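Local atomic coordinates of 6-phosphogluconolactonase (Shewanella baltica, PDB entry 3NWP), a protein that probably hydrolyses 6-phosphogluconolactone to 6-phosphogluconate, the second step of the oxidative branch of the pentose phosphate pathway. Residues K59-W63 with S64-I68; S124-P127 with R128-V132. One frame throughout, in Å; residues are numbered along the deposited sequence.

Both contacts are local bends that deliver the chain from a helix into a strand flanking and parallel to strand 39-43: 66-74 for contact 1, 132-135 for contact 2. Each is partly buried, neither wholly core nor surface, their centres about 17 Å (contact 1) and 13 Å (contact 2) from the chain centre. Contact 1 is closed by backbone hydrogen bonds and carries a buried indole, whereas contact 2 has no hydrogen bond across it and consists of a cis-proline bend, an arginine lying back along the chain and a loose approach of two phenylalanine rings. They meet directly: the rings of Tyr67 and Phe126 pack edge-to-face, and Ile68 O lies 3.4 Å from Phe126 CZ.

Contact 1 (K59-W63 with S64-I68); sequences KSIDW and SDVYI
Asp62 and Trp63 are tied to Asp65 and Val66 by a short 3-10 turn, which ends the beta-alpha-beta crossover from strand 39-43 through helix 50-58 and leads into strand 66-74. The evidence is two successive i+3 to i backbone bonds. Asp65 N donates to Asp62 O at 2.9 Å (N-H...O 157°). Val66 N donates to Trp63 O at 3.0 Å. Apolar packing follows the turn. Trp63 CG stands beside the backbone N, anti to the carbonyl carbon (chi1 -76°), which lays the indole alongside Val66, with CE3 4.0 Å from Val66 CB. CZ3 reaches Ile68 CD1 at 4.1 Å. One ring face is covered by Ile61, whose CD1 stands over the middle of the ring, 3.7 Å above the indole plane. At its pyrrole edge NE1 donates a bent hydrogen bond (137°) to Lys59 O, 2.9 Å away, which satisfies the buried N-H and restrains the ring's rotation. Charge gathers on the outer side, where the carboxylates of Asp62 and Asp65 come near without touching; Asp65 OD1 forms a salt bridge with Lys38, which probably eases the repulsion. One water bridges the pair, donating to Asp62 OD2 at 2.9 Å and to Asp65 OD2 at 3.0 Å.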
loop_
_atom_site.group_PDB
_atom_site.type_symbol
_atom_site.label_atom_id
_atom_site.label_comp_id
_atom_site.label_asym_id
_atom_site.label_seq_id
_atom_site.Cartn_x
_atom_site.Cartn_y
_atom_site.Cartn_z
ATOM N N LYS A 59 0.089 -19.110 -2.326
ATOM C CA LYS A 59 -1.215 -19.414 -1.718
ATOM C C LYS A 59 -2.218 -19.890 -2.783
ATOM O O LYS A 59 -2.315 -19.272 -3.847
ATOM C CB LYS A 59 -1.762 -18.199 -0.969
ATOM C CG LYS A 59 -0.965 -17.804 0.276
ATOM C CD LYS A 59 -1.123 -18.823 1.374
ATOM C CE LYS A 59 -0.276 -18.486 2.613
ATOM N NZ LYS A 59 -0.449 -19.560 3.646
ATOM N N SER A 60 -2.948 -20.968 -2.478
ATOM C CA SER A 60 -3.926 -21.530 -3.385
ATOM C C SER A 60 -5.301 -20.877 -3.186
ATOM O O SER A 60 -6.106 -21.300 -2.366
ATOM C CB SER A 60 -4.050 -23.051 -3.164
ATOM O OG SER A 60 -4.961 -23.627 -4.103
ATOM N N ILE A 61 -5.445 -19.716 -3.820
ATOM C CA ILE A 61 -6.730 -19.011 -3.891
ATOM C C ILE A 61 -6.983 -18.714 -5.372
ATOM O O ILE A 61 -6.100 -18.943 -6.243
ATOM C CB ILE A 61 -6.714 -17.694 -3.034
ATOM C CG1 ILE A 61 -5.677 -16.700 -3.524
ATOM C CG2 ILE A 61 -6.510 -18.037 -1.527
ATOM C CD1 ILE A 61 -5.902 -15.186 -2.997
ATOM N N ASP A 62 -8.186 -18.172 -5.627
ATOM C CA ASP A 62 -8.629 -17.837 -6.977
ATOM C C ASP A 62 -7.945 -16.539 -7.462
ATOM O O ASP A 62 -8.610 -15.531 -7.735
ATOM C CB ASP A 62 -10.162 -17.715 -7.000
ATOM C CG ASP A 62 -10.893 -18.999 -6.788
ATOM O OD1 ASP A 62 -10.398 -20.096 -7.161
ATOM O OD2 ASP A 62 -12.059 -18.989 -6.278
ATOM N N TRP A 63 -6.619 -16.559 -7.641
ATOM C CA TRP A 63 -5.830 -15.410 -8.048
ATOM C C TRP A 63 -6.275 -14.719 -9.338
ATOM O O TRP A 63 -6.089 -13.519 -9.499
ATOM C CB TRP A 63 -4.334 -15.711 -8.138
ATOM C CG TRP A 63 -3.607 -15.807 -6.808
ATOM C CD1 TRP A 63 -3.104 -16.932 -6.236
ATOM C CD2 TRP A 63 -3.334 -14.732 -5.888
ATOM N NE1 TRP A 63 -2.507 -16.624 -5.033
ATOM C CE2 TRP A 63 -2.645 -15.277 -4.798
ATOM C CE3 TRP A 63 -3.593 -13.361 -5.905
ATOM C CZ2 TRP A 63 -2.214 -14.493 -3.742
ATOM C CZ3 TRP A 63 -3.175 -12.577 -4.845
ATOM C CH2 TRP A 63 -2.505 -13.146 -3.762
ATOM N N SER A 64 -6.833 -15.530 -10.256
ATOM C CA SER A 64 -7.279 -14.977 -11.531
ATOM C C SER A 64 -8.500 -14.069 -11.401
ATOM O O SER A 64 -8.823 -13.313 -12.317
ATOM C CB SER A 64 -7.512 -16.105 -12.590
ATOM O OG SER A 64 -8.571 -16.980 -12.216
ATOM N N ASP A 65 -9.143 -14.114 -10.252
ATOM C CA ASP A 65 -10.283 -13.277 -9.934
ATOM C C ASP A 65 -9.835 -12.157 -8.967
ATOM O O ASP A 65 -10.705 -11.480 -8.405
ATOM C CB ASP A 65 -11.386 -14.087 -9.313
ATOM C CG ASP A 65 -11.941 -15.142 -10.281
ATOM O OD1 ASP A 65 -12.270 -14.718 -11.400
ATOM O OD2 ASP A 65 -12.071 -16.313 -9.888
ATOM N N VAL A 66 -8.525 -11.943 -8.828
ATOM C CA VAL A 66 -7.985 -10.865 -7.933
ATOM C C VAL A 66 -7.334 -9.826 -8.800
ATOM O O VAL A 66 -6.419 -10.138 -9.614
ATOM C CB VAL A 66 -6.987 -11.409 -6.887
ATOM C CG1 VAL A 66 -6.438 -10.219 -6.007
ATOM C CG2 VAL A 66 -7.604 -12.531 -6.049
ATOM N N TYR A 67 -7.760 -8.567 -8.643
ATOM C CA TYR A 67 -7.156 -7.420 -9.279
ATOM C C TYR A 67 -6.148 -6.814 -8.336
ATOM O O TYR A 67 -6.448 -6.639 -7.152
ATOM C CB TYR A 67 -8.220 -6.377 -9.613
ATOM C CG TYR A 67 -9.153 -6.743 -10.713
ATOM C CD1 TYR A 67 -10.200 -7.603 -10.496
ATOM C CD2 TYR A 67 -9.059 -6.097 -11.946
ATOM C CE1 TYR A 67 -11.104 -7.917 -11.526
ATOM C CE2 TYR A 67 -9.956 -6.394 -12.969
ATOM C CZ TYR A 67 -10.965 -7.312 -12.743
ATOM O OH TYR A 67 -11.872 -7.635 -13.731
ATOM N N ILE A 68 -4.931 -6.528 -8.818
ATOM C CA ILE A 68 -3.877 -6.021 -7.972
ATOM C C ILE A 68 -3.301 -4.733 -8.517
ATOM O O ILE A 68 -3.131 -4.578 -9.718
ATOM C CB ILE A 68 -2.726 -7.026 -7.850
ATOM C CG1 ILE A 68 -3.233 -8.405 -7.410
ATOM C CG2 ILE A 68 -1.673 -6.465 -6.871
ATOM C CD1 ILE A 68 -2.129 -9.497 -7.308
HETATM O O HOH W 1 -13.957 -17.888 -8.244
#

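Contact 2 (S124-P127 with R128-V132); sequences SNFP and RPFDV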
loop_
_atom_site.group_PDB
_atom_site.type_symbol
_atom_site.label_atom_id
_atom_site.label_comp_id
_atom_site.label_asym_id
_atom_site.label_seq_id
_atom_site.Cartn_x
_atom_site.Cartn_y
_atom_site.Cartn_z
ATOM N N SER A 124 -10.456 2.626 -12.799
ATOM C CA SER A 124 -11.883 2.911 -12.564
ATOM C C SER A 124 -12.714 1.627 -12.515
ATOM O O SER A 124 -13.732 1.601 -11.810
ATOM C CB SER A 124 -12.460 3.878 -13.620
ATOM O OG SER A 124 -11.982 5.178 -13.388
ATOM N N ASN A 125 -12.241 0.606 -13.241
ATOM C CA ASN A 125 -12.702 -0.782 -13.221
ATOM C C ASN A 125 -12.337 -1.748 -12.067
ATOM O O ASN A 125 -12.873 -2.855 -12.016
ATOM C CB ASN A 125 -12.168 -1.467 -14.479
ATOM N N PHE A 126 -11.387 -1.407 -11.190
ATOM C CA PHE A 126 -11.059 -2.298 -10.070
ATOM C C PHE A 126 -12.239 -2.344 -9.139
ATOM O O PHE A 126 -12.860 -1.294 -8.929
ATOM C CB PHE A 126 -9.895 -1.761 -9.216
ATOM C CG PHE A 126 -8.554 -2.192 -9.646
ATOM C CD1 PHE A 126 -8.227 -2.234 -10.984
ATOM C CD2 PHE A 126 -7.673 -2.742 -8.744
ATOM C CE1 PHE A 126 -6.982 -2.654 -11.382
ATOM C CE2 PHE A 126 -6.423 -3.151 -9.146
ATOM C CZ PHE A 126 -6.096 -3.140 -10.449
ATOM N N PRO A 127 -12.490 -3.504 -8.513
ATOM C CA PRO A 127 -13.449 -3.598 -7.433
ATOM C C PRO A 127 -13.090 -2.631 -6.304
ATOM O O PRO A 127 -11.944 -2.638 -5.814
ATOM C CB PRO A 127 -13.328 -5.048 -6.947
ATOM C CG PRO A 127 -12.797 -5.779 -8.094
ATOM C CD PRO A 127 -11.923 -4.845 -8.839
ATOM N N ARG A 128 -14.052 -1.790 -5.956
ATOM C CA ARG A 128 -13.927 -0.864 -4.849
ATOM C C ARG A 128 -15.229 -0.931 -4.035
ATOM O O ARG A 128 -16.300 -1.080 -4.616
ATOM C CB ARG A 128 -13.609 0.545 -5.363
ATOM C CG ARG A 128 -12.236 0.653 -6.063
ATOM C CD ARG A 128 -11.877 2.044 -6.509
ATOM N NE ARG A 128 -12.622 2.400 -7.708
ATOM C CZ ARG A 128 -13.624 3.273 -7.754
ATOM N NH1 ARG A 128 -13.984 3.951 -6.674
ATOM N NH2 ARG A 128 -14.241 3.506 -8.915
ATOM N N PRO A 129 -15.158 -0.905 -2.715
ATOM C CA PRO A 129 -13.924 -0.720 -1.949
ATOM C C PRO A 129 -12.869 -1.788 -2.141
ATOM O O PRO A 129 -13.188 -2.947 -2.389
ATOM C CB PRO A 129 -14.378 -0.733 -0.497
ATOM C CG PRO A 129 -15.684 -1.293 -0.512
ATOM C CD PRO A 129 -16.307 -1.041 -1.805
ATOM N N PHE A 130 -11.604 -1.416 -1.997
ATOM C CA PHE A 130 -10.542 -2.364 -2.065
ATOM C C PHE A 130 -10.708 -3.389 -0.953
ATOM O O PHE A 130 -10.967 -3.021 0.194
ATOM C CB PHE A 130 -9.168 -1.716 -1.935
ATOM C CG PHE A 130 -8.830 -0.693 -2.990
ATOM C CD1 PHE A 130 -8.805 -1.015 -4.332
ATOM C CD2 PHE A 130 -8.416 0.547 -2.615
ATOM C CE1 PHE A 130 -8.468 -0.055 -5.289
ATOM C CE2 PHE A 130 -8.052 1.510 -3.583
ATOM C CZ PHE A 130 -8.074 1.173 -4.897
ATOM N N ASP A 131 -10.507 -4.669 -1.249
ATOM C CA ASP A 131 -10.692 -5.667 -0.199
ATOM C C ASP A 131 -9.559 -5.674 0.817
ATOM O O ASP A 131 -9.790 -5.785 2.039
ATOM C CB ASP A 131 -10.864 -7.038 -0.796
ATOM C CG ASP A 131 -12.133 -7.093 -1.648
ATOM O OD1 ASP A 131 -13.236 -6.862 -1.077
ATOM O OD2 ASP A 131 -12.042 -7.221 -2.888
ATOM N N VAL A 132 -8.326 -5.556 0.329
ATOM C CA VAL A 132 -7.135 -5.567 1.199
ATOM C C VAL A 132 -6.125 -4.522 0.688
ATOM O O VAL A 132 -5.844 -4.474 -0.530
ATOM C CB VAL A 132 -6.460 -6.929 1.206
ATOM C CG1 VAL A 132 -5.179 -6.871 2.070
ATOM C CG2 VAL A 132 -7.380 -8.019 1.764
#
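Arg128 folds back along Phe126 and Ser124 in a bend built on a cis-proline: Pro127 and Pro129 flank Arg128, and the Arg128-Pro129 peptide is cis. The bend joins helix 112-122 to strand 132-135 in the alpha/beta fold. No hydrogen bond crosses between 124-127 and 128-132, so the evidence for the contact lies in the course of the arginine and in ring packing.

Followed outward, CB of Arg128 lies close to the Pro127 carbonyl simply because the residues are bonded neighbours. CG, set beside the backbone N (chi1 -65°), lies 3.3 Å from Pro127 O. The chain then runs extended to CD and bends at chi3 (-76°), which brings NE alongside the backbone of 124-127. There NE is 3.9 Å from Phe126 O, too distant for more than a loose polar approach. At the tip, NH2 meets Ser124 O at 3.5 Å; this oxygen lies at the edge of the guanidinium and in its plane, suggesting a weak electrostatic attraction rather than a bond.

Pro127 O also lies 3.8 Å from Phe130 CD1, obliquely to the ring, and accepts a hydrogen bond from Ser40 OG. Beyond the bend, the buried carboxylate of Asp131 is held by salt bridges to Arg36 and Arg187 and by a hydrogen bond with Ser40 N, which is consistent with holding the start of strand 132-135 beside strand 39-43. The two buried phenylalanines meet loosely: Phe126 CD2 is 4.4 Å from Phe130 CE1, at the edge of the Phe130 ring and near its plane.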